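Local coordinates for protein probable endonuclease 4 (PDB 4HNO) that probably cleaves phosphodiester bonds at apurinic or apyrimidinic sites in damaged DNA, using bound metal ions, as part of base excision repair, at residues D23-G28 and K60-D65; N30-F35 and L104-L109; K96-C101 and E140-L145; E123-I128 and G154-K159; E196-L201 and F246-S251. One frame throughout, in Å; residues are numbered along the deposited sequence.

Contact 1 of 5, residues D23-G28 and K60-D65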
# COMPACT_ATOMS: atom_id res chain seq x y z
N ASP A 23 1.74 16.65 -10.31
CA ASP A 23 2.81 16.52 -9.33
C ASP A 23 3.55 15.19 -9.54
O ASP A 23 4.77 15.14 -9.40
CB ASP A 23 2.26 16.58 -7.91
CG ASP A 23 1.71 17.93 -7.51
OD1 ASP A 23 2.00 18.94 -8.17
OD2 ASP A 23 0.98 17.98 -6.49
N THR A 24 2.82 14.14 -9.88
CA THR A 24 3.40 12.83 -10.15
C THR A 24 4.34 12.91 -11.34
O THR A 24 5.49 12.46 -11.28
CB THR A 24 2.27 11.82 -10.39
OG1 THR A 24 1.57 11.59 -9.17
CG2 THR A 24 2.78 10.51 -10.89
N VAL A 25 3.86 13.49 -12.43
CA VAL A 25 4.70 13.63 -13.61
C VAL A 25 5.95 14.45 -13.27
O VAL A 25 7.07 14.14 -13.71
CB VAL A 25 3.90 14.28 -14.75
CG1 VAL A 25 4.79 14.72 -15.90
CG2 VAL A 25 2.83 13.33 -15.24
N ASN A 26 5.77 15.50 -12.47
CA ASN A 26 6.88 16.39 -12.12
C ASN A 26 7.97 15.74 -11.29
O ASN A 26 9.10 16.19 -11.34
CB ASN A 26 6.39 17.65 -11.40
CG ASN A 26 5.71 18.63 -12.33
OD1 ASN A 26 5.82 18.52 -13.55
ND2 ASN A 26 5.02 19.61 -11.76
N ILE A 27 7.64 14.70 -10.54
CA ILE A 27 8.68 13.96 -9.81
C ILE A 27 9.25 12.80 -10.61
O ILE A 27 10.11 12.09 -10.10
CB ILE A 27 8.25 13.48 -8.41
CG1 ILE A 27 7.18 12.38 -8.45
CG2 ILE A 27 7.82 14.67 -7.56
CD1 ILE A 27 6.97 11.70 -7.10
N GLY A 28 8.79 12.61 -11.85
CA GLY A 28 9.27 11.53 -12.68
C GLY A 28 8.50 10.23 -12.54
O GLY A 28 8.99 9.17 -12.92
N LYS A 60 -6.59 12.21 -17.17
CA LYS A 60 -6.62 12.01 -18.61
C LYS A 60 -5.52 12.82 -19.28
O LYS A 60 -4.77 12.31 -20.11
CB LYS A 60 -8.00 12.38 -19.17
CG LYS A 60 -8.15 12.04 -20.63
CD LYS A 60 -9.49 12.52 -21.17
CE LYS A 60 -9.69 12.24 -22.65
NZ LYS A 60 -9.81 10.80 -22.94
N LYS A 61 -5.40 14.09 -18.91
CA LYS A 61 -4.41 14.97 -19.51
C LYS A 61 -3.01 14.38 -19.40
O LYS A 61 -2.24 14.42 -20.35
CB LYS A 61 -4.44 16.34 -18.83
CG LYS A 61 -3.36 17.27 -19.28
CD LYS A 61 -3.40 18.61 -18.58
CE LYS A 61 -2.24 19.50 -18.99
NZ LYS A 61 -2.24 20.77 -18.23
N HIS A 62 -2.69 13.85 -18.22
CA HIS A 62 -1.35 13.36 -17.95
C HIS A 62 -1.18 11.89 -18.26
O HIS A 62 -0.10 11.34 -18.05
CB HIS A 62 -0.96 13.70 -16.52
CG HIS A 62 -0.69 15.16 -16.37
ND1 HIS A 62 0.43 15.76 -16.91
CD2 HIS A 62 -1.44 16.15 -15.83
CE1 HIS A 62 0.38 17.06 -16.67
NE2 HIS A 62 -0.74 17.32 -16.02
N GLY A 63 -2.22 11.25 -18.78
CA GLY A 63 -2.11 9.89 -19.25
C GLY A 63 -1.81 8.88 -18.17
O GLY A 63 -1.19 7.86 -18.44
N ILE A 64 -2.26 9.14 -16.94
CA ILE A 64 -1.97 8.21 -15.86
C ILE A 64 -2.84 6.96 -15.98
O ILE A 64 -4.04 7.05 -16.09
CB ILE A 64 -2.24 8.85 -14.49
CG1 ILE A 64 -1.52 10.18 -14.35
CG2 ILE A 64 -1.86 7.90 -13.38
CD1 ILE A 64 -0.05 10.09 -14.42
N ASP A 65 -2.20 5.80 -15.93
CA ASP A 65 -2.88 4.53 -15.98
C ASP A 65 -3.65 4.34 -14.65
O ASP A 65 -3.06 4.41 -13.57
CB ASP A 65 -1.81 3.45 -16.16
CG ASP A 65 -2.37 2.06 -16.42
OD1 ASP A 65 -1.62 1.24 -17.02
OD2 ASP A 65 -3.48 1.72 -15.98
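Val25 holds CG1 opposite its own backbone N (chi1 168°), which leaves CG2 beside that N as the branch facing segment 60-65; the ring of His62 is likewise swung to the side of its backbone N (chi1 -72°), and the two meet there. The evidence is a van der Waals cluster: Val25 CG2 lies 3.8 Å from His62 ND1 and 4.0 Å from His62 CB, so the methyl touches the root of the imidazole as well as one ring nitrogen. On one face of that ring, Lys61 CG stands 4.1 Å above the plane, displaced toward the rim. A looser apolar approach, Val25 CG2 to Ile64 CD1 at 4.4 Å, extends the patch inward. The burial is graded: Val25 is exposed, His62 intermediate and Ile64 buried, where it rests on Phe32, as does Thr24. Both segments leave their helices through glycine. Gly28 and Gly63 have positive phi and close Schellman motifs; one of the two bonds of each is Gly28 N to Val25 O, 3.0 Å, and Gly63 N to Lys60 O, 3.1 Å. Val25 lies in the last turn of its helix and His62 directly precedes Gly63. Helices 20-26 and 49-61 flank strand 31-34 in sequence, and the side-by-side packing of such successive outer helices is characteristic of the TIM barrel.

Contact 2 of 5, residues N30-F35 and L104-L109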
# COMPACT_ATOMS: atom_id res chain seq x y z
N ASN A 30 4.80 7.74 -12.75
CA ASN A 30 3.66 7.37 -13.59
C ASN A 30 2.62 6.59 -12.78
O ASN A 30 1.73 5.98 -13.36
CB ASN A 30 4.12 6.57 -14.82
CG ASN A 30 4.83 5.29 -14.45
OD1 ASN A 30 4.73 4.82 -13.33
ND2 ASN A 30 5.54 4.73 -15.40
N SER A 31 2.75 6.67 -11.45
CA SER A 31 1.90 5.97 -10.50
C SER A 31 1.83 6.85 -9.26
O SER A 31 2.70 7.70 -9.05
CB SER A 31 2.57 4.65 -10.11
OG SER A 31 2.86 3.84 -11.23
N PHE A 32 0.84 6.65 -8.39
CA PHE A 32 0.81 7.38 -7.14
C PHE A 32 -0.10 6.71 -6.13
O PHE A 32 -0.98 5.91 -6.50
CB PHE A 32 0.36 8.85 -7.31
CG PHE A 32 -1.03 9.03 -7.89
CD1 PHE A 32 -2.15 8.91 -7.10
CD2 PHE A 32 -1.19 9.40 -9.21
CE1 PHE A 32 -3.41 9.12 -7.64
CE2 PHE A 32 -2.44 9.60 -9.75
CZ PHE A 32 -3.55 9.48 -8.96
N GLN A 33 0.11 7.08 -4.88
CA GLN A 33 -0.82 6.77 -3.79
C GLN A 33 -1.20 8.08 -3.11
O GLN A 33 -0.38 8.98 -3.01
CB GLN A 33 -0.17 5.81 -2.80
CG GLN A 33 -1.04 5.44 -1.60
CD GLN A 33 -0.32 4.42 -0.75
OE1 GLN A 33 -0.56 3.22 -0.86
NE2 GLN A 33 0.57 4.92 0.09
N ILE A 34 -2.45 8.16 -2.66
CA ILE A 34 -2.96 9.31 -1.94
C ILE A 34 -3.81 8.84 -0.78
O ILE A 34 -4.39 7.76 -0.81
CB ILE A 34 -3.82 10.22 -2.84
CG1 ILE A 34 -4.83 9.42 -3.66
CG2 ILE A 34 -2.92 11.02 -3.78
CD1 ILE A 34 -5.96 10.25 -4.28
N PHE A 35 -3.94 9.67 0.25
CA PHE A 35 -5.02 9.49 1.22
C PHE A 35 -6.34 9.93 0.56
O PHE A 35 -6.35 10.72 -0.36
CB PHE A 35 -4.76 10.27 2.50
CG PHE A 35 -3.65 9.69 3.36
CD1 PHE A 35 -2.57 10.47 3.71
CD2 PHE A 35 -3.72 8.40 3.85
CE1 PHE A 35 -1.56 9.94 4.52
CE2 PHE A 35 -2.72 7.88 4.65
CZ PHE A 35 -1.64 8.64 4.98
N LEU A 104 -13.91 9.35 -7.16
CA LEU A 104 -12.71 9.76 -7.88
C LEU A 104 -12.36 8.86 -9.07
O LEU A 104 -11.60 9.27 -9.94
CB LEU A 104 -11.51 9.80 -6.94
CG LEU A 104 -11.55 10.85 -5.84
CD1 LEU A 104 -10.36 10.67 -4.91
CD2 LEU A 104 -11.58 12.27 -6.41
N GLY A 105 -12.88 7.63 -9.07
CA GLY A 105 -12.50 6.63 -10.03
C GLY A 105 -11.34 5.73 -9.59
O GLY A 105 -10.92 4.87 -10.34
N ILE A 106 -10.83 5.95 -8.40
CA ILE A 106 -9.72 5.14 -7.89
C ILE A 106 -10.23 3.72 -7.63
O ILE A 106 -11.29 3.50 -7.04
CB ILE A 106 -9.14 5.79 -6.61
CG1 ILE A 106 -8.47 7.13 -6.92
CG2 ILE A 106 -8.21 4.85 -5.89
CD1 ILE A 106 -7.14 7.02 -7.58
N ARG A 107 -9.41 2.77 -8.05
CA ARG A 107 -9.80 1.38 -8.10
C ARG A 107 -9.40 0.56 -6.86
O ARG A 107 -9.89 -0.54 -6.67
CB ARG A 107 -9.18 0.76 -9.35
CG ARG A 107 -9.74 1.37 -10.62
CD ARG A 107 -9.11 0.78 -11.86
NE ARG A 107 -9.68 1.44 -13.04
CZ ARG A 107 -9.26 1.24 -14.28
NH1 ARG A 107 -8.25 0.41 -14.52
NH2 ARG A 107 -9.83 1.89 -15.28
N TYR A 108 -8.49 1.11 -6.07
CA TYR A 108 -7.82 0.36 -5.01
C TYR A 108 -7.74 1.21 -3.74
O TYR A 108 -7.34 2.37 -3.79
CB TYR A 108 -6.39 0.03 -5.42
CG TYR A 108 -6.29 -0.87 -6.60
CD1 TYR A 108 -5.78 -0.43 -7.80
CD2 TYR A 108 -6.71 -2.18 -6.49
CE1 TYR A 108 -5.72 -1.30 -8.89
CE2 TYR A 108 -6.65 -3.03 -7.56
CZ TYR A 108 -6.16 -2.60 -8.76
OH TYR A 108 -6.12 -3.50 -9.81
N LEU A 109 -8.04 0.57 -2.62
CA LEU A 109 -7.95 1.18 -1.30
C LEU A 109 -7.12 0.25 -0.42
O LEU A 109 -7.54 -0.87 -0.12
CB LEU A 109 -9.35 1.38 -0.71
CG LEU A 109 -9.39 1.98 0.70
CD1 LEU A 109 -8.75 3.35 0.77
CD2 LEU A 109 -10.83 2.05 1.17
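Phe32 and Ile34 belong to an extended strand (phi/psi of -162°/162° at Phe32), whereas Leu104 closes helix 84-104 and Ile106 follows it in the turn that leads to strand 108-115, a turn entered through Gly105 with phi 91°. The two backbones are not sheet neighbours, since strand 69-72 runs between them, and the meeting is made by side-chain ends alone. Ile34 CD1 comes to 4.5 Å from Leu104 CD1. Phe32 CE1 lies 4.3 Å from Ile106 CD1, although Ile106 is modelled in two conformations and this distance holds for one of them. Ala69, on the intervening strand, touches both Phe32 and Ile106, and Phe55 of helix 49-61 covers Phe32, Leu104 and Ile106. Gln33 makes hydrogen bonds to the metal ligands His218 and Glu263. Phe32 and Ile34 thus turn to the helix layer and Gln33 between them to the metal ligands, the inside-outside alternation of a TIM barrel strand.

Contact 3 of 5, residues K96-C101 and E140-L145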
# COMPACT_ATOMS: atom_id res chain seq x y z
N LYS A 96 -17.05 4.84 3.76
CA LYS A 96 -16.91 6.18 3.19
C LYS A 96 -15.65 6.29 2.33
O LYS A 96 -15.69 6.86 1.25
CB LYS A 96 -16.93 7.22 4.31
CG LYS A 96 -16.49 8.62 3.90
CD LYS A 96 -17.22 9.27 2.73
CE LYS A 96 -18.70 9.48 2.95
NZ LYS A 96 -18.96 10.36 4.12
N GLU A 97 -14.53 5.72 2.79
CA GLU A 97 -13.33 5.77 1.96
C GLU A 97 -13.52 5.03 0.64
O GLU A 97 -13.04 5.50 -0.39
CB GLU A 97 -12.15 5.19 2.73
CG GLU A 97 -11.71 6.04 3.89
CD GLU A 97 -10.46 5.45 4.60
OE1 GLU A 97 -9.77 6.20 5.30
OE2 GLU A 97 -10.22 4.23 4.42
N VAL A 98 -14.22 3.90 0.66
CA VAL A 98 -14.54 3.22 -0.59
C VAL A 98 -15.35 4.13 -1.50
O VAL A 98 -15.11 4.21 -2.70
CB VAL A 98 -15.27 1.89 -0.32
CG1 VAL A 98 -15.89 1.34 -1.60
CG2 VAL A 98 -14.31 0.89 0.30
N GLU A 99 -16.33 4.84 -0.94
CA GLU A 99 -17.13 5.73 -1.73
C GLU A 99 -16.35 6.93 -2.25
O GLU A 99 -16.63 7.40 -3.36
CB GLU A 99 -18.39 6.08 -0.98
CG GLU A 99 -19.32 4.82 -0.83
CD GLU A 99 -19.75 4.19 -2.19
OE1 GLU A 99 -20.29 4.94 -3.04
OE2 GLU A 99 -19.55 2.99 -2.44
N ILE A 100 -15.38 7.43 -1.50
CA ILE A 100 -14.49 8.45 -2.01
C ILE A 100 -13.72 7.93 -3.22
O ILE A 100 -13.64 8.59 -4.26
CB ILE A 100 -13.51 8.94 -0.91
CG1 ILE A 100 -14.26 9.73 0.17
CG2 ILE A 100 -12.40 9.77 -1.52
CD1 ILE A 100 -13.51 9.91 1.47
N CYS A 101 -13.14 6.73 -3.07
CA CYS A 101 -12.44 6.13 -4.20
C CYS A 101 -13.36 6.02 -5.40
O CYS A 101 -12.98 6.38 -6.51
CB CYS A 101 -11.92 4.74 -3.83
SG CYS A 101 -10.57 4.72 -2.65
N GLU A 140 -19.58 -1.37 -4.18
CA GLU A 140 -19.16 -2.05 -5.41
C GLU A 140 -17.88 -1.48 -5.96
O GLU A 140 -17.54 -0.33 -5.74
CB GLU A 140 -20.24 -2.00 -6.50
CG GLU A 140 -21.55 -2.66 -6.10
CD GLU A 140 -21.46 -4.16 -5.85
OE1 GLU A 140 -20.49 -4.82 -6.29
OE2 GLU A 140 -22.40 -4.70 -5.23
N GLY A 141 -17.18 -2.32 -6.71
CA GLY A 141 -16.14 -1.90 -7.63
C GLY A 141 -14.76 -1.92 -7.00
O GLY A 141 -13.84 -2.63 -7.42
N VAL A 142 -14.58 -1.11 -5.97
CA VAL A 142 -13.29 -0.87 -5.38
C VAL A 142 -12.76 -2.17 -4.78
O VAL A 142 -13.50 -2.91 -4.13
CB VAL A 142 -13.39 0.25 -4.31
CG1 VAL A 142 -12.07 0.44 -3.58
CG2 VAL A 142 -13.83 1.55 -4.94
N VAL A 143 -11.47 -2.40 -4.99
CA VAL A 143 -10.75 -3.53 -4.42
C VAL A 143 -9.95 -3.04 -3.23
O VAL A 143 -9.25 -2.04 -3.32
CB VAL A 143 -9.81 -4.11 -5.50
CG1 VAL A 143 -8.86 -5.16 -4.93
CG2 VAL A 143 -10.64 -4.71 -6.65
N ILE A 144 -10.09 -3.75 -2.11
CA ILE A 144 -9.31 -3.46 -0.92
C ILE A 144 -8.00 -4.23 -0.99
O ILE A 144 -8.00 -5.45 -1.24
CB ILE A 144 -10.10 -3.79 0.34
CG1 ILE A 144 -11.28 -2.79 0.43
CG2 ILE A 144 -9.22 -3.72 1.58
CD1 ILE A 144 -12.25 -2.99 1.54
N LEU A 145 -6.90 -3.53 -0.77
CA LEU A 145 -5.57 -4.15 -0.71
C LEU A 145 -5.19 -4.29 0.76
O LEU A 145 -5.25 -3.33 1.51
CB LEU A 145 -4.53 -3.30 -1.43
CG LEU A 145 -4.87 -2.98 -2.88
CD1 LEU A 145 -3.78 -2.13 -3.52
CD2 LEU A 145 -5.10 -4.25 -3.68
O HOH W 1 -20.47 1.39 -4.25
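Val98 and Val142 form the tight part of this contact, while Glu99 and Glu140 form its wet margin. The two valines overlap side by side while pointing opposite ways, which brings Val98 CG1 to 3.8 Å from Val142 CB. In Val142 a chi1 of 175° turns CG2 onto the helix: that methyl is 3.7 Å from Val98 O and 3.9 Å from Cys101 CB. It thus occupies the step between two residues one helical turn apart, and the nearest CA pair is also here, Val98 and Val142 at 6.4 Å. All three residues are buried. Toward the surface the direct packing gives way to a water bridge. The water donates to Glu99 OE2 at 2.6 Å and accepts from Glu140 N at 2.9 Å, so the carboxylate reaches the backbone of segment 140-145 only through solvent, and Glu140 itself is exposed. Strand 143-147 starts just beyond Val142 and pairs in parallel with strand 108-115, whose Leu109 touches Val98. Helix 121-136 adds a third side, with Val135 packed on both Val98 and Ile144. Helix 84-104 thus packs on the residue leading into strand 143-147, with strand 108-115 and helix 121-136 as its other neighbours at Val98.

Contact 4 of 5, residues E123-I128 and G154-K159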
# COMPACT_ATOMS: atom_id res chain seq x y z
N GLU A 123 -9.08 -14.23 16.81
CA GLU A 123 -10.26 -13.43 17.04
C GLU A 123 -10.16 -12.10 16.29
O GLU A 123 -11.15 -11.61 15.75
CB GLU A 123 -10.48 -13.17 18.53
CG GLU A 123 -10.62 -14.44 19.35
CD GLU A 123 -9.30 -15.02 19.90
OE1 GLU A 123 -8.23 -14.86 19.28
OE2 GLU A 123 -9.34 -15.66 20.97
N GLY A 124 -8.96 -11.53 16.23
CA GLY A 124 -8.76 -10.30 15.48
C GLY A 124 -8.95 -10.49 14.00
O GLY A 124 -9.58 -9.64 13.35
N ILE A 125 -8.44 -11.59 13.45
CA ILE A 125 -8.68 -11.90 12.04
C ILE A 125 -10.17 -12.00 11.78
O ILE A 125 -10.66 -11.48 10.78
CB ILE A 125 -7.92 -13.16 11.62
CG1 ILE A 125 -6.44 -12.81 11.50
CG2 ILE A 125 -8.48 -13.75 10.34
CD1 ILE A 125 -5.54 -13.99 11.23
N ASP A 126 -10.91 -12.67 12.66
CA ASP A 126 -12.35 -12.79 12.43
C ASP A 126 -13.02 -11.42 12.44
O ASP A 126 -13.94 -11.18 11.65
CB ASP A 126 -12.99 -13.73 13.45
CG ASP A 126 -12.76 -15.20 13.15
OD1 ASP A 126 -12.96 -16.00 14.08
OD2 ASP A 126 -12.38 -15.55 12.02
N ARG A 127 -12.59 -10.51 13.30
CA ARG A 127 -13.16 -9.16 13.32
C ARG A 127 -12.83 -8.42 12.03
O ARG A 127 -13.67 -7.68 11.52
CB ARG A 127 -12.69 -8.36 14.54
CG ARG A 127 -13.33 -8.83 15.85
CD ARG A 127 -13.06 -7.89 17.01
NE ARG A 127 -11.67 -7.81 17.38
CZ ARG A 127 -11.08 -8.58 18.29
NH1 ARG A 127 -9.79 -8.38 18.56
NH2 ARG A 127 -11.75 -9.54 18.93
N ILE A 128 -11.61 -8.60 11.52
CA ILE A 128 -11.23 -7.95 10.26
C ILE A 128 -12.12 -8.49 9.14
O ILE A 128 -12.64 -7.73 8.32
CB ILE A 128 -9.76 -8.17 9.94
CG1 ILE A 128 -8.87 -7.48 10.97
CG2 ILE A 128 -9.45 -7.65 8.53
CD1 ILE A 128 -7.44 -7.97 10.92
N GLY A 154 -0.09 -5.48 18.77
CA GLY A 154 -1.00 -6.48 18.36
C GLY A 154 -1.24 -6.44 16.87
O GLY A 154 -2.26 -6.95 16.46
N ASN A 155 -0.31 -5.91 16.06
CA ASN A 155 -0.54 -5.89 14.63
C ASN A 155 -0.76 -7.28 14.08
O ASN A 155 -0.07 -8.25 14.44
CB ASN A 155 0.65 -5.31 13.89
CG ASN A 155 0.71 -3.82 13.93
OD1 ASN A 155 -0.17 -3.15 14.47
ND2 ASN A 155 1.78 -3.28 13.35
N ILE A 156 -1.71 -7.34 13.15
CA ILE A 156 -1.96 -8.49 12.29
C ILE A 156 -1.49 -8.14 10.90
O ILE A 156 -1.78 -7.05 10.40
CB ILE A 156 -3.45 -8.85 12.30
CG1 ILE A 156 -3.89 -9.25 13.71
CG2 ILE A 156 -3.75 -9.93 11.29
CD1 ILE A 156 -5.40 -9.36 13.87
N GLY A 157 -0.77 -9.07 10.27
CA GLY A 157 -0.31 -8.90 8.91
C GLY A 157 1.18 -8.77 8.75
O GLY A 157 1.63 -8.34 7.68
N TYR A 158 1.97 -9.15 9.75
CA TYR A 158 3.42 -9.11 9.61
C TYR A 158 3.95 -10.34 8.86
O TYR A 158 5.05 -10.30 8.32
CB TYR A 158 4.12 -8.88 10.96
CG TYR A 158 3.81 -9.92 12.01
CD1 TYR A 158 4.58 -11.05 12.19
CD2 TYR A 158 2.70 -9.76 12.84
CE1 TYR A 158 4.24 -12.01 13.18
CE2 TYR A 158 2.36 -10.69 13.81
CZ TYR A 158 3.12 -11.81 13.95
OH TYR A 158 2.80 -12.74 14.91
N LYS A 159 3.17 -11.42 8.83
CA LYS A 159 3.44 -12.55 7.95
C LYS A 159 2.37 -12.57 6.87
O LYS A 159 1.18 -12.38 7.14
CB LYS A 159 3.42 -13.87 8.71
CG LYS A 159 4.50 -13.99 9.78
CD LYS A 159 5.90 -13.86 9.21
CE LYS A 159 6.95 -14.15 10.27
NZ LYS A 159 6.78 -13.31 11.49
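Ile156 puts its CD1 directly onto the backbone of helix 121-136, 3.7 Å from Gly124 C and 3.8 Å from Ile125 N. Gly124 has no side chain in the way, which is why a methyl can settle so close to the helix. Two isoleucines complete the first shell. Ile128 and Ile156 meet tip to tip, CD1 to CD1 at 3.8 Å, whereas Ile125 runs across, with its CG1 3.9 Å from Ile156 CG2. The reach depends on an outstretched chain: chi2 of Ile156 is 169°, carrying CD1 away from its own backbone. One layer out, Ile166 of helix 160-169 packs on both Ile125 and Ile128. On the helix side, the guanidinium of Arg127 has Gly124 CA 3.7 Å above its plane, and its NH1 is hydrogen-bonded to Ala80 O and Thr119 OG1. On the other side, backbone bonding between Ile156 and Gly114 attaches the weak strand 155-156 antiparallel to strand 108-115, and Gln162 OE1 accepts from both Gly157 N and Lys159 N, fixing the turn that follows. Every atom that Ile156 contributes to the contact is a methyl carbon. The chemistry is thus dispersion and the exclusion of water: shape, more than any directional bond, sets how the helix and the short strand fit, and the directional bonds lie around the apolar patch, not across it.

Contact 5 of 5, residues E196-L201 and F246-S251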
# COMPACT_ATOMS: atom_id res chain seq x y z
N GLU A 196 17.77 -15.45 -3.18
CA GLU A 196 17.01 -16.57 -2.63
C GLU A 196 15.84 -16.06 -1.77
O GLU A 196 14.80 -16.70 -1.71
CB GLU A 196 17.89 -17.51 -1.83
CG GLU A 196 18.95 -18.23 -2.66
CD GLU A 196 20.17 -17.37 -2.95
OE1 GLU A 196 20.29 -16.27 -2.38
OE2 GLU A 196 21.02 -17.81 -3.76
N GLY A 197 16.03 -14.92 -1.12
CA GLY A 197 14.97 -14.30 -0.34
C GLY A 197 13.85 -13.76 -1.21
O GLY A 197 12.67 -13.89 -0.88
N VAL A 198 14.21 -13.15 -2.32
CA VAL A 198 13.19 -12.68 -3.25
C VAL A 198 12.44 -13.85 -3.87
O VAL A 198 11.21 -13.82 -3.98
CB VAL A 198 13.75 -11.74 -4.33
CG1 VAL A 198 12.62 -11.20 -5.21
CG2 VAL A 198 14.53 -10.60 -3.70
N GLU A 199 13.16 -14.90 -4.25
CA GLU A 199 12.52 -16.08 -4.80
C GLU A 199 11.53 -16.66 -3.79
O GLU A 199 10.41 -17.03 -4.15
CB GLU A 199 13.57 -17.11 -5.20
CG GLU A 199 14.37 -16.68 -6.42
CD GLU A 199 15.62 -17.51 -6.66
OE1 GLU A 199 16.05 -18.27 -5.76
OE2 GLU A 199 16.18 -17.39 -7.77
N ALA A 200 11.93 -16.73 -2.52
CA ALA A 200 11.06 -17.25 -1.48
C ALA A 200 9.82 -16.39 -1.30
O ALA A 200 8.72 -16.90 -1.12
CB ALA A 200 11.81 -17.40 -0.16
N LEU A 201 10.01 -15.08 -1.35
CA LEU A 201 8.89 -14.14 -1.23
C LEU A 201 7.90 -14.38 -2.38
O LEU A 201 6.69 -14.47 -2.17
CB LEU A 201 9.42 -12.72 -1.24
CG LEU A 201 8.36 -11.62 -1.31
CD1 LEU A 201 7.44 -11.67 -0.11
CD2 LEU A 201 9.03 -10.28 -1.44
N PHE A 246 18.27 -3.47 -3.08
CA PHE A 246 17.27 -3.10 -4.05
C PHE A 246 17.65 -3.58 -5.45
O PHE A 246 16.77 -3.98 -6.21
CB PHE A 246 16.95 -1.60 -4.02
CG PHE A 246 16.00 -1.23 -2.92
CD1 PHE A 246 16.39 -0.40 -1.90
CD2 PHE A 246 14.72 -1.74 -2.90
CE1 PHE A 246 15.53 -0.07 -0.87
CE2 PHE A 246 13.85 -1.42 -1.87
CZ PHE A 246 14.26 -0.59 -0.85
N ALA A 247 18.93 -3.60 -5.79
CA ALA A 247 19.32 -4.12 -7.10
C ALA A 247 18.88 -5.57 -7.26
O ALA A 247 18.43 -5.96 -8.31
CB ALA A 247 20.82 -3.98 -7.29
N VAL A 248 19.02 -6.38 -6.21
CA VAL A 248 18.55 -7.76 -6.26
C VAL A 248 17.03 -7.80 -6.47
O VAL A 248 16.52 -8.47 -7.35
CB VAL A 248 18.95 -8.51 -4.97
CG1 VAL A 248 18.29 -9.87 -4.91
CG2 VAL A 248 20.47 -8.64 -4.89
N PHE A 249 16.30 -7.05 -5.66
CA PHE A 249 14.84 -7.03 -5.74
C PHE A 249 14.36 -6.59 -7.13
O PHE A 249 13.48 -7.21 -7.70
CB PHE A 249 14.36 -6.06 -4.67
CG PHE A 249 12.86 -6.01 -4.47
CD1 PHE A 249 12.15 -7.11 -4.03
CD2 PHE A 249 12.19 -4.80 -4.60
CE1 PHE A 249 10.80 -7.03 -3.75
CE2 PHE A 249 10.84 -4.72 -4.32
CZ PHE A 249 10.15 -5.84 -3.89
N PHE A 250 14.97 -5.54 -7.67
CA PHE A 250 14.56 -4.98 -8.94
C PHE A 250 14.83 -5.91 -10.11
O PHE A 250 14.26 -5.74 -11.18
CB PHE A 250 15.32 -3.69 -9.24
CG PHE A 250 15.05 -2.53 -8.30
CD1 PHE A 250 13.93 -2.47 -7.50
CD2 PHE A 250 15.96 -1.49 -8.27
CE1 PHE A 250 13.73 -1.37 -6.69
CE2 PHE A 250 15.76 -0.40 -7.45
CZ PHE A 250 14.65 -0.34 -6.66
N SER A 251 15.73 -6.87 -9.92
CA SER A 251 16.15 -7.73 -11.02
C SER A 251 15.08 -8.74 -11.43
O SER A 251 15.17 -9.32 -12.50
CB SER A 251 17.46 -8.45 -10.67
OG SER A 251 17.26 -9.49 -9.73
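Val198 and Phe249 lie where two outer helices of the TIM barrel, 195-208 and 242-250, lean on each other. Over the short segments the axes approach to 9.8 Å with a signed crossing angle of -43°, and the CA atoms of Val198 and Phe249 are the nearest CA pair at 6.4 Å. Aliphatic packing comes first. Val198 CG2 is 4.0 Å from Val248 CG1, where the valines interleave, each passing the flank of the other, and the same methyl also reaches the backbone at Phe249 CA. Aliphatic-to-aromatic contacts form the second group. The first torsion, -173°, swings the Phe249 ring out from its helix to lie alongside helix 195-208 and present its edge: Val198 CG2 is 4.2 Å from Phe249 CD1, and Leu201 CD2 is 4.4 Å from Phe249 CE1, both near the ring plane. The ring also touches Leu219 of strand 214-222 and Thr182 of helix 182-187, which places it between the helix pair and the strand layer. Phe252, just beyond the second segment, packs on Val198 as well. The polar interactions are local to one helix end. Val248 O is gripped twice by Ser251, by its N at 3.1 Å and by its side chain, with Ser251 OG donating at 2.7 Å and a C=O...OG angle of 137°.

The five contacts sample one TIM barrel. Contacts 1 and 2 touch where Thr24 CG2 is 3.4 Å from Ser31 O and Ile64 CG2 4.0 Å from Phe32 CE2, so helix 20-26 and the loop after helix 49-61 both pack on strand 31-34. Contacts 2 and 3 are joined by the sheet itself, where Leu109 O lies 2.8 Å from Leu145 N, a probable hydrogen bond. Contact 4 has its centre about 21 Å from that of contact 3 and 27 Å from that of contact 5. Contacts 2, 4 and 5 surround the metal centre, bound zinc lying about 12, 13 and 12 Å from the side chains of Ile34, Ile156 and Phe249. Contact 1 lies away from these sites.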